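Autophagy-related protein 9 (Schizosaccharomyces pombe, PDB 7D0I) scrambles phospholipids between the two leaflets of autophagic membranes as a homotrimer, supplying and redistributing lipid for the growing autophagosome. Local coordinates at residues N341-K346 against N469-F474; D347-A352 against Y648-A653. The protein carries 1 engineered substitution. All blocks are in the same frame, centred on the assembly; numbering follows the deposited sequence.

Interaction 1 (N341-K346 against N469-F474); sequences NRIMRK and NELQHF. With LMN (Lauryl Maltose Neopentyl Glycol), chain G.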
loop_
_atom_site.group_PDB
_atom_site.type_symbol
_atom_site.label_atom_id
_atom_site.label_comp_id
_atom_site.label_asym_id
_atom_site.label_seq_id
_atom_site.Cartn_x
_atom_site.Cartn_y
_atom_site.Cartn_z
ATOM N N ASN A 341 6.103 28.417 -17.372
ATOM C CA ASN A 341 7.341 28.768 -18.061
ATOM C C ASN A 341 7.263 30.137 -18.706
ATOM O O ASN A 341 8.294 30.785 -18.894
ATOM C CB ASN A 341 7.679 27.731 -19.125
ATOM C CG ASN A 341 8.349 26.522 -18.560
ATOM O OD1 ASN A 341 9.549 26.328 -18.722
ATOM N ND2 ASN A 341 7.581 25.693 -17.879
ATOM N N ARG A 342 6.068 30.585 -19.074
ATOM C CA ARG A 342 5.946 31.899 -19.691
ATOM C C ARG A 342 5.855 33.013 -18.660
ATOM O O ARG A 342 6.318 34.125 -18.922
ATOM C CB ARG A 342 4.731 31.941 -20.613
ATOM C CG ARG A 342 4.747 30.893 -21.701
ATOM C CD ARG A 342 3.655 31.124 -22.711
ATOM N NE ARG A 342 4.070 32.075 -23.732
ATOM C CZ ARG A 342 4.476 31.731 -24.947
ATOM N NH1 ARG A 342 4.510 30.455 -25.298
ATOM N NH2 ARG A 342 4.842 32.663 -25.813
ATOM N N ILE A 343 5.269 32.746 -17.495
ATOM C CA ILE A 343 5.229 33.756 -16.442
ATOM C C ILE A 343 6.603 33.924 -15.817
ATOM O O ILE A 343 7.053 35.044 -15.555
ATOM C CB ILE A 343 4.179 33.387 -15.382
ATOM C CG1 ILE A 343 2.786 33.363 -15.987
ATOM C CG2 ILE A 343 4.217 34.366 -14.249
ATOM C CD1 ILE A 343 1.755 32.832 -15.055
ATOM N N MET A 344 7.296 32.818 -15.570
ATOM C CA MET A 344 8.581 32.832 -14.892
ATOM C C MET A 344 9.750 32.726 -15.858
ATOM O O MET A 344 10.767 32.125 -15.519
ATOM C CB MET A 344 8.647 31.700 -13.877
ATOM C CG MET A 344 7.721 31.854 -12.716
ATOM S SD MET A 344 8.196 30.771 -11.389
ATOM C CE MET A 344 9.855 31.336 -11.082
ATOM N N ARG A 345 9.632 33.294 -17.052
ATOM C CA ARG A 345 10.683 33.094 -18.043
ATOM C C ARG A 345 11.961 33.809 -17.641
ATOM O O ARG A 345 13.057 33.293 -17.871
ATOM C CB ARG A 345 10.218 33.558 -19.420
ATOM C CG ARG A 345 11.159 33.143 -20.526
ATOM C CD ARG A 345 10.834 33.783 -21.855
ATOM N NE ARG A 345 9.549 33.355 -22.389
ATOM C CZ ARG A 345 9.311 32.151 -22.889
ATOM N NH1 ARG A 345 8.116 31.849 -23.357
ATOM N NH2 ARG A 345 10.268 31.242 -22.907
ATOM N N LYS A 346 11.845 34.988 -17.043
ATOM C CA LYS A 346 13.011 35.712 -16.556
ATOM C C LYS A 346 13.369 35.346 -15.127
ATOM O O LYS A 346 14.547 35.400 -14.756
ATOM C CB LYS A 346 12.773 37.216 -16.624
ATOM C CG LYS A 346 12.263 37.715 -17.943
ATOM C CD LYS A 346 12.168 39.219 -17.914
ATOM C CE LYS A 346 11.562 39.755 -19.181
ATOM N NZ LYS A 346 11.463 41.231 -19.143
ATOM N N ASN A 469 10.063 27.494 -12.209
ATOM C CA ASN A 469 8.657 27.452 -12.588
ATOM C C ASN A 469 7.724 27.326 -11.395
ATOM O O ASN A 469 6.537 27.046 -11.573
ATOM C CB ASN A 469 8.380 26.330 -13.585
ATOM C CG ASN A 469 9.216 26.454 -14.821
ATOM O OD1 ASN A 469 9.568 27.553 -15.229
ATOM N ND2 ASN A 469 9.556 25.329 -15.420
ATOM N N GLU A 470 8.222 27.536 -10.184
ATOM C CA GLU A 470 7.379 27.587 -8.997
ATOM C C GLU A 470 6.874 29.009 -8.848
ATOM O O GLU A 470 7.629 29.903 -8.464
ATOM C CB GLU A 470 8.142 27.150 -7.755
ATOM C CG GLU A 470 7.438 27.500 -6.479
ATOM C CD GLU A 470 7.949 26.715 -5.309
ATOM O OE1 GLU A 470 7.256 25.765 -4.893
ATOM O OE2 GLU A 470 9.042 27.039 -4.807
ATOM N N LEU A 471 5.603 29.219 -9.168
ATOM C CA LEU A 471 5.031 30.550 -9.136
ATOM C C LEU A 471 5.114 31.121 -7.732
ATOM O O LEU A 471 5.258 30.400 -6.751
ATOM C CB LEU A 471 3.593 30.516 -9.639
ATOM C CG LEU A 471 3.466 30.272 -11.137
ATOM C CD1 LEU A 471 2.037 30.069 -11.508
ATOM C CD2 LEU A 471 4.023 31.435 -11.896
ATOM N N GLN A 472 5.033 32.448 -7.645
ATOM C CA GLN A 472 5.360 33.129 -6.398
ATOM C C GLN A 472 4.476 32.677 -5.248
ATOM O O GLN A 472 4.961 32.500 -4.129
ATOM C CB GLN A 472 5.248 34.637 -6.580
ATOM C CG GLN A 472 5.566 35.413 -5.333
ATOM C CD GLN A 472 7.041 35.486 -5.059
ATOM O OE1 GLN A 472 7.812 35.942 -5.892
ATOM N NE2 GLN A 472 7.445 35.045 -3.883
ATOM N N HIS A 473 3.182 32.490 -5.487
ATOM C CA HIS A 473 2.291 32.217 -4.370
ATOM C C HIS A 473 2.446 30.795 -3.847
ATOM O O HIS A 473 2.271 30.562 -2.648
ATOM C CB HIS A 473 0.846 32.498 -4.760
ATOM C CG HIS A 473 0.262 31.508 -5.715
ATOM N ND1 HIS A 473 0.535 31.530 -7.062
ATOM C CD2 HIS A 473 -0.554 30.451 -5.514
ATOM C CE1 HIS A 473 -0.101 30.536 -7.653
ATOM N NE2 HIS A 473 -0.772 29.868 -6.735
ATOM N N PHE A 474 2.790 29.839 -4.707
ATOM C CA PHE A 474 3.114 28.504 -4.218
ATOM C C PHE A 474 4.337 28.541 -3.320
ATOM O O PHE A 474 4.377 27.888 -2.269
ATOM C CB PHE A 474 3.360 27.560 -5.386
ATOM C CG PHE A 474 2.154 27.298 -6.225
ATOM C CD1 PHE A 474 1.054 26.663 -5.700
ATOM C CD2 PHE A 474 2.139 27.651 -7.551
ATOM C CE1 PHE A 474 -0.038 26.412 -6.473
ATOM C CE2 PHE A 474 1.046 27.401 -8.326
ATOM C CZ PHE A 474 -0.043 26.781 -7.786
HETATM C C1 LMN G . 8.750 45.623 -8.114
HETATM O O1 LMN G . 8.876 46.902 -8.379
HETATM C C2 LMN G . 7.299 45.268 -7.732
HETATM O O2 LMN G . 6.431 45.693 -8.776
HETATM C C3 LMN G . 7.164 43.791 -7.551
HETATM O O3 LMN G . 5.779 43.501 -7.162
HETATM C C4 LMN G . 8.082 43.239 -6.537
HETATM O O4 LMN G . 8.093 41.752 -6.684
HETATM C C5 LMN G . 9.489 43.727 -6.662
HETATM O O5 LMN G . 9.601 45.191 -6.895
HETATM C C6 LMN G . 10.271 43.374 -5.395
HETATM O O6 LMN G . 9.405 43.389 -4.284
HETATM C CAA LMN G . 14.022 57.664 -4.802
HETATM C CAB LMN G . 17.123 54.244 -7.644
HETATM O OAI LMN G . 8.801 38.532 -1.948
HETATM O OAJ LMN G . 10.680 38.341 -6.412
HETATM O OAL LMN G . 9.813 42.415 -14.655
HETATM O OAN LMN G . 12.641 42.519 -10.362
HETATM O OAP LMN G . 12.492 44.689 -11.604
HETATM O OAQ LMN G . 5.732 38.459 -3.011
HETATM O OAR LMN G . 9.548 36.777 -8.434
HETATM O OAS LMN G . 4.209 39.581 -5.043
HETATM O OAT LMN G . 6.992 38.209 -8.986
HETATM O OAU LMN G . 6.371 39.951 -7.395
HETATM O OAV LMN G . 8.713 39.652 -11.581
HETATM C CAW LMN G . 12.742 56.927 -5.264
HETATM C CAX LMN G . 16.717 52.790 -7.337
HETATM C CAY LMN G . 12.920 55.409 -5.015
HETATM C CAZ LMN G . 17.321 51.875 -8.429
HETATM C CBA LMN G . 12.580 54.624 -6.309
HETATM C CBB LMN G . 16.188 51.238 -9.279
HETATM C CBC LMN G . 13.281 53.236 -6.251
HETATM C CBD LMN G . 16.760 50.922 -10.687
HETATM C CBE LMN G . 13.087 52.496 -7.609
HETATM C CBF LMN G . 15.600 50.766 -11.708
HETATM C CBG LMN G . 11.603 52.626 -8.070
HETATM C CBH LMN G . 14.433 49.989 -11.037
HETATM C CBI LMN G . 11.362 51.657 -9.275
HETATM C CBJ LMN G . 13.223 49.955 -12.023
HETATM C CBK LMN G . 10.916 50.256 -8.732
HETATM C CBL LMN G . 12.332 48.707 -11.689
HETATM C CBM LMN G . 8.427 39.707 -2.625
HETATM C CBN LMN G . 11.268 39.176 -7.387
HETATM C CBP LMN G . 10.350 41.967 -13.429
HETATM C CBQ LMN G . 10.028 49.547 -9.815
HETATM C CBR LMN G . 12.017 48.003 -10.313
HETATM C CBS LMN G . 10.242 47.306 -8.565
HETATM C CBT LMN G . 9.606 47.336 -11.118
HETATM O OBV LMN G . 10.369 46.338 -11.821
HETATM O OBX LMN G . 9.921 44.205 -12.597
HETATM O OBY LMN G . 8.398 40.156 -5.018
HETATM O OBZ LMN G . 10.639 40.151 -9.514
HETATM O OCB LMN G . 9.221 41.994 -10.059
HETATM C CCC LMN G . 7.797 39.337 -3.937
HETATM C CCD LMN G . 10.691 38.881 -8.746
HETATM C CCF LMN G . 9.753 42.760 -12.295
HETATM C CCH LMN G . 11.305 43.125 -10.253
HETATM C CCJ LMN G . 10.143 45.022 -11.411
HETATM C CCL LMN G . 11.389 44.544 -10.696
HETATM C CCM LMN G . 10.471 48.040 -9.965
HETATM C CCN LMN G . 6.280 39.507 -3.834
HETATM C CCO LMN G . 9.331 38.197 -8.535
HETATM C CCQ LMN G . 10.347 42.254 -10.964
HETATM C CCR LMN G . 7.470 41.146 -5.610
HETATM C CCS LMN G . 9.281 40.728 -9.492
HETATM C CCT LMN G . 5.660 39.448 -5.180
HETATM C CCU LMN G . 8.309 38.428 -9.593
HETATM C CCV LMN G . 6.157 40.514 -6.089
HETATM C CCW LMN G . 8.317 39.783 -10.203
#
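Leu471 fills the tightly packed half of this contact with one methyl branch. Its CD2 lies 3.8 Å from Ile343 CG2 and also meets Met344 CG, and the Leu471 and Ile343 side chains cross at about a right angle. Trp302 of helix 302-312 touches both Ile343 and Leu471 and extends this apolar patch. Met344 is the first residue to leave helical geometry after helix 336-343. Its chain bends at the last torsion (chi3 59°), and SD lies beside the Glu470 carbonyl, which accepts a hydrogen bond from Arg466 NE. The polar half is looser. The amides of Asn341 and Asn469 cross obliquely, with their planes 53° apart. Their ND2 atoms are both donors and do not bond to each other. Asn341 ND2 is instead satisfied by Tyr337 O, and Asn469 OD1 takes up Asn348 ND2. Beyond Leu471, Gln472 turns to the bound detergent. Its chain bends at chi2 (76°), and OE1 accepts a hydrogen bond from the LMN hydroxyl OAR at 3.2 Å. Gln472 NE2 bonds to Asp476 OD1, which probably helps fix the amide. Leu471 is the N-cap residue of helix 472-480. The break between helices 336-343 and 345-355 packs on this helix start, which lines an LMN pocket.

Interaction 2 (D347-A352 against Y648-A653); sequences DNYFIA and YVCSYA. With LMN (Lauryl Maltose Neopentyl Glycol), chain G.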
loop_
_atom_site.group_PDB
_atom_site.type_symbol
_atom_site.label_atom_id
_atom_site.label_comp_id
_atom_site.label_asym_id
_atom_site.label_seq_id
_atom_site.Cartn_x
_atom_site.Cartn_y
_atom_site.Cartn_z
ATOM N N ASP A 347 12.382 34.988 -14.311
ATOM C CA ASP A 347 12.684 34.562 -12.955
ATOM C C ASP A 347 13.489 33.278 -12.944
ATOM O O ASP A 347 14.291 33.064 -12.038
ATOM C CB ASP A 347 11.400 34.381 -12.159
ATOM C CG ASP A 347 10.707 35.688 -11.874
ATOM O OD1 ASP A 347 11.375 36.620 -11.389
ATOM O OD2 ASP A 347 9.494 35.788 -12.143
ATOM N N ASN A 348 13.304 32.415 -13.938
ATOM C CA ASN A 348 14.118 31.211 -14.010
ATOM C C ASN A 348 15.570 31.550 -14.309
ATOM O O ASN A 348 16.485 30.968 -13.717
ATOM C CB ASN A 348 13.559 30.263 -15.058
ATOM C CG ASN A 348 12.289 29.604 -14.615
ATOM O OD1 ASN A 348 12.033 29.481 -13.431
ATOM N ND2 ASN A 348 11.484 29.168 -15.564
ATOM N N TYR A 349 15.806 32.497 -15.210
ATOM C CA TYR A 349 17.172 32.940 -15.446
ATOM C C TYR A 349 17.763 33.581 -14.207
ATOM O O TYR A 349 18.956 33.442 -13.945
ATOM C CB TYR A 349 17.219 33.917 -16.612
ATOM C CG TYR A 349 17.158 33.266 -17.961
ATOM C CD1 TYR A 349 18.235 32.562 -18.458
ATOM C CD2 TYR A 349 16.033 33.370 -18.746
ATOM C CE1 TYR A 349 18.185 31.972 -19.687
ATOM C CE2 TYR A 349 15.974 32.787 -19.979
ATOM C CZ TYR A 349 17.051 32.090 -20.445
ATOM O OH TYR A 349 16.989 31.505 -21.680
ATOM N N PHE A 350 16.945 34.286 -13.430
ATOM C CA PHE A 350 17.445 34.896 -12.201
ATOM C C PHE A 350 17.822 33.835 -11.176
ATOM O O PHE A 350 18.880 33.916 -10.547
ATOM C CB PHE A 350 16.403 35.848 -11.632
ATOM C CG PHE A 350 16.925 36.745 -10.561
ATOM C CD1 PHE A 350 17.447 37.975 -10.871
ATOM C CD2 PHE A 350 16.885 36.363 -9.240
ATOM C CE1 PHE A 350 17.919 38.798 -9.891
ATOM C CE2 PHE A 350 17.361 37.188 -8.261
ATOM C CZ PHE A 350 17.876 38.400 -8.587
ATOM N N ILE A 351 16.955 32.843 -10.979
ATOM C CA ILE A 351 17.264 31.741 -10.075
ATOM C C ILE A 351 18.548 31.053 -10.495
ATOM O O ILE A 351 19.371 30.678 -9.655
ATOM C CB ILE A 351 16.094 30.743 -10.027
ATOM C CG1 ILE A 351 14.832 31.410 -9.518
ATOM C CG2 ILE A 351 16.423 29.590 -9.134
ATOM C CD1 ILE A 351 13.612 30.600 -9.768
ATOM N N ALA A 352 18.749 30.883 -11.802
ATOM C CA ALA A 352 19.929 30.175 -12.282
ATOM C C ALA A 352 21.185 31.025 -12.220
ATOM O O ALA A 352 22.279 30.483 -12.075
ATOM C CB ALA A 352 19.700 29.693 -13.706
ATOM N N TYR A 648 12.304 30.088 -25.986
ATOM C CA TYR A 648 13.627 29.919 -25.402
ATOM C C TYR A 648 13.519 30.106 -23.896
ATOM O O TYR A 648 13.237 31.207 -23.419
ATOM C CB TYR A 648 14.621 30.908 -25.994
ATOM C CG TYR A 648 14.959 30.641 -27.428
ATOM C CD1 TYR A 648 15.678 29.520 -27.790
ATOM C CD2 TYR A 648 14.568 31.517 -28.422
ATOM C CE1 TYR A 648 15.993 29.274 -29.097
ATOM C CE2 TYR A 648 14.878 31.278 -29.733
ATOM C CZ TYR A 648 15.590 30.156 -30.066
ATOM O OH TYR A 648 15.901 29.917 -31.383
ATOM N N VAL A 649 13.749 29.033 -23.152
ATOM C CA VAL A 649 13.718 29.057 -21.705
ATOM C C VAL A 649 15.121 28.765 -21.195
ATOM O O VAL A 649 16.018 28.408 -21.951
ATOM C CB VAL A 649 12.707 28.050 -21.140
ATOM C CG1 VAL A 649 11.385 28.207 -21.834
ATOM C CG2 VAL A 649 13.223 26.654 -21.316
ATOM N N CYS A 650 15.307 28.946 -19.895
ATOM C CA CYS A 650 16.558 28.553 -19.272
ATOM C C CYS A 650 16.704 27.042 -19.355
ATOM O O CYS A 650 15.725 26.305 -19.248
ATOM C CB CYS A 650 16.596 29.011 -17.816
ATOM S SG CYS A 650 18.168 28.794 -16.987
ATOM N N SER A 651 17.931 26.580 -19.566
ATOM C CA SER A 651 18.158 25.146 -19.639
ATOM C C SER A 651 18.100 24.477 -18.281
ATOM O O SER A 651 18.035 23.249 -18.223
ATOM C CB SER A 651 19.509 24.858 -20.279
ATOM O OG SER A 651 20.402 24.307 -19.328
ATOM N N TYR A 652 18.145 25.239 -17.193
ATOM C CA TYR A 652 18.012 24.650 -15.870
ATOM C C TYR A 652 16.560 24.435 -15.496
ATOM O O TYR A 652 16.255 23.549 -14.698
ATOM C CB TYR A 652 18.668 25.540 -14.824
ATOM C CG TYR A 652 20.165 25.581 -14.875
ATOM C CD1 TYR A 652 20.918 24.565 -14.326
ATOM C CD2 TYR A 652 20.827 26.650 -15.441
ATOM C CE1 TYR A 652 22.284 24.601 -14.357
ATOM C CE2 TYR A 652 22.193 26.699 -15.473
ATOM C CZ TYR A 652 22.919 25.672 -14.929
ATOM O OH TYR A 652 24.290 25.713 -14.959
ATOM N N ALA A 653 15.662 25.246 -16.043
ATOM C CA ALA A 653 14.250 25.100 -15.742
ATOM C C ALA A 653 13.694 23.788 -16.256
ATOM O O ALA A 653 12.706 23.288 -15.711
ATOM C CB ALA A 653 13.472 26.269 -16.336
HETATM C C1 LMN G . 8.750 45.623 -8.114
HETATM O O1 LMN G . 8.876 46.902 -8.379
HETATM C C2 LMN G . 7.299 45.268 -7.732
HETATM O O2 LMN G . 6.431 45.693 -8.776
HETATM C C3 LMN G . 7.164 43.791 -7.551
HETATM O O3 LMN G . 5.779 43.501 -7.162
HETATM C C4 LMN G . 8.082 43.239 -6.537
HETATM O O4 LMN G . 8.093 41.752 -6.684
HETATM C C5 LMN G . 9.489 43.727 -6.662
HETATM O O5 LMN G . 9.601 45.191 -6.895
HETATM C C6 LMN G . 10.271 43.374 -5.395
HETATM O O6 LMN G . 9.405 43.389 -4.284
HETATM C CAA LMN G . 14.022 57.664 -4.802
HETATM C CAB LMN G . 17.123 54.244 -7.644
HETATM O OAI LMN G . 8.801 38.532 -1.948
HETATM O OAJ LMN G . 10.680 38.341 -6.412
HETATM O OAL LMN G . 9.813 42.415 -14.655
HETATM O OAN LMN G . 12.641 42.519 -10.362
HETATM O OAP LMN G . 12.492 44.689 -11.604
HETATM O OAQ LMN G . 5.732 38.459 -3.011
HETATM O OAR LMN G . 9.548 36.777 -8.434
HETATM O OAS LMN G . 4.209 39.581 -5.043
HETATM O OAT LMN G . 6.992 38.209 -8.986
HETATM O OAU LMN G . 6.371 39.951 -7.395
HETATM O OAV LMN G . 8.713 39.652 -11.581
HETATM C CAW LMN G . 12.742 56.927 -5.264
HETATM C CAX LMN G . 16.717 52.790 -7.337
HETATM C CAY LMN G . 12.920 55.409 -5.015
HETATM C CAZ LMN G . 17.321 51.875 -8.429
HETATM C CBA LMN G . 12.580 54.624 -6.309
HETATM C CBB LMN G . 16.188 51.238 -9.279
HETATM C CBC LMN G . 13.281 53.236 -6.251
HETATM C CBD LMN G . 16.760 50.922 -10.687
HETATM C CBE LMN G . 13.087 52.496 -7.609
HETATM C CBF LMN G . 15.600 50.766 -11.708
HETATM C CBG LMN G . 11.603 52.626 -8.070
HETATM C CBH LMN G . 14.433 49.989 -11.037
HETATM C CBI LMN G . 11.362 51.657 -9.275
HETATM C CBJ LMN G . 13.223 49.955 -12.023
HETATM C CBK LMN G . 10.916 50.256 -8.732
HETATM C CBL LMN G . 12.332 48.707 -11.689
HETATM C CBM LMN G . 8.427 39.707 -2.625
HETATM C CBN LMN G . 11.268 39.176 -7.387
HETATM C CBP LMN G . 10.350 41.967 -13.429
HETATM C CBQ LMN G . 10.028 49.547 -9.815
HETATM C CBR LMN G . 12.017 48.003 -10.313
HETATM C CBS LMN G . 10.242 47.306 -8.565
HETATM C CBT LMN G . 9.606 47.336 -11.118
HETATM O OBV LMN G . 10.369 46.338 -11.821
HETATM O OBX LMN G . 9.921 44.205 -12.597
HETATM O OBY LMN G . 8.398 40.156 -5.018
HETATM O OBZ LMN G . 10.639 40.151 -9.514
HETATM O OCB LMN G . 9.221 41.994 -10.059
HETATM C CCC LMN G . 7.797 39.337 -3.937
HETATM C CCD LMN G . 10.691 38.881 -8.746
HETATM C CCF LMN G . 9.753 42.760 -12.295
HETATM C CCH LMN G . 11.305 43.125 -10.253
HETATM C CCJ LMN G . 10.143 45.022 -11.411
HETATM C CCL LMN G . 11.389 44.544 -10.696
HETATM C CCM LMN G . 10.471 48.040 -9.965
HETATM C CCN LMN G . 6.280 39.507 -3.834
HETATM C CCO LMN G . 9.331 38.197 -8.535
HETATM C CCQ LMN G . 10.347 42.254 -10.964
HETATM C CCR LMN G . 7.470 41.146 -5.610
HETATM C CCS LMN G . 9.281 40.728 -9.492
HETATM C CCT LMN G . 5.660 39.448 -5.180
HETATM C CCU LMN G . 8.309 38.428 -9.593
HETATM C CCV LMN G . 6.157 40.514 -6.089
HETATM C CCW LMN G . 8.317 39.783 -10.203
#
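Helix 345-355 runs past the end of strand 647-650, with the CA atoms of Tyr349 and Cys650 5.9 Å apart and those of Asn348 and Ala653 6.4 Å apart. Tyr349 carries the contact. Cys650 CB sits over one face of its ring, offset toward the rim, in a CH-pi contact 4.0 Å from the centroid and 15° off the normal. Cys650 SG, anti to its own backbone N, makes an oblique sulfur-aromatic contact with the same ring. That sulfur also accepts a hydrogen bond from Tyr652 N at 3.6 Å, with an N-H...S angle of 165°. The Tyr349 hydroxyl lies beside the Val649-Cys650 backbone and is hydrogen-bonded to Thr640 OG1 on the neighbouring strand. Strands 640-643 and 647-650 form a two-stranded antiparallel hairpin in the cytoplasmic part of the fold, and this helix packs against it. After Cys650 the chain takes up helical torsions without the regular bonding. Ala352 CB touches both Cys650 SG and Tyr652 CD2, 3.7 Å from each. Earlier in the helix, Asn348 ND2, whose hydrogen-bond partner is Asn469 OD1, lies 3.6 Å from Ala653 CB. Ser651 packs on Ile641 of a second subunit.

Interactions 1 and 2 have centres about 10 Å apart and share helix 345-355, which starts in the first and runs through the second. Their segments alternate along the chain. Together they join three distant parts of the cytoplasmic region. Two probable hydrogen bonds connect them directly. Asn348 ND2 lies 2.5 Å from Asn469 OD1, and a weak bond runs from Arg345 NH2 to Tyr648 O at 3.0 Å. Arg345 also forms a salt bridge with Asp184, so its guanidinium may help link helix 183-195 to the hairpin strand. Both helices reach the same LMN hydroxyl. Gln472 OE1 hydrogen-bonds OAR, and Asp347 OD1, on the helix of interaction 2, lies 3.5 Å from OAR.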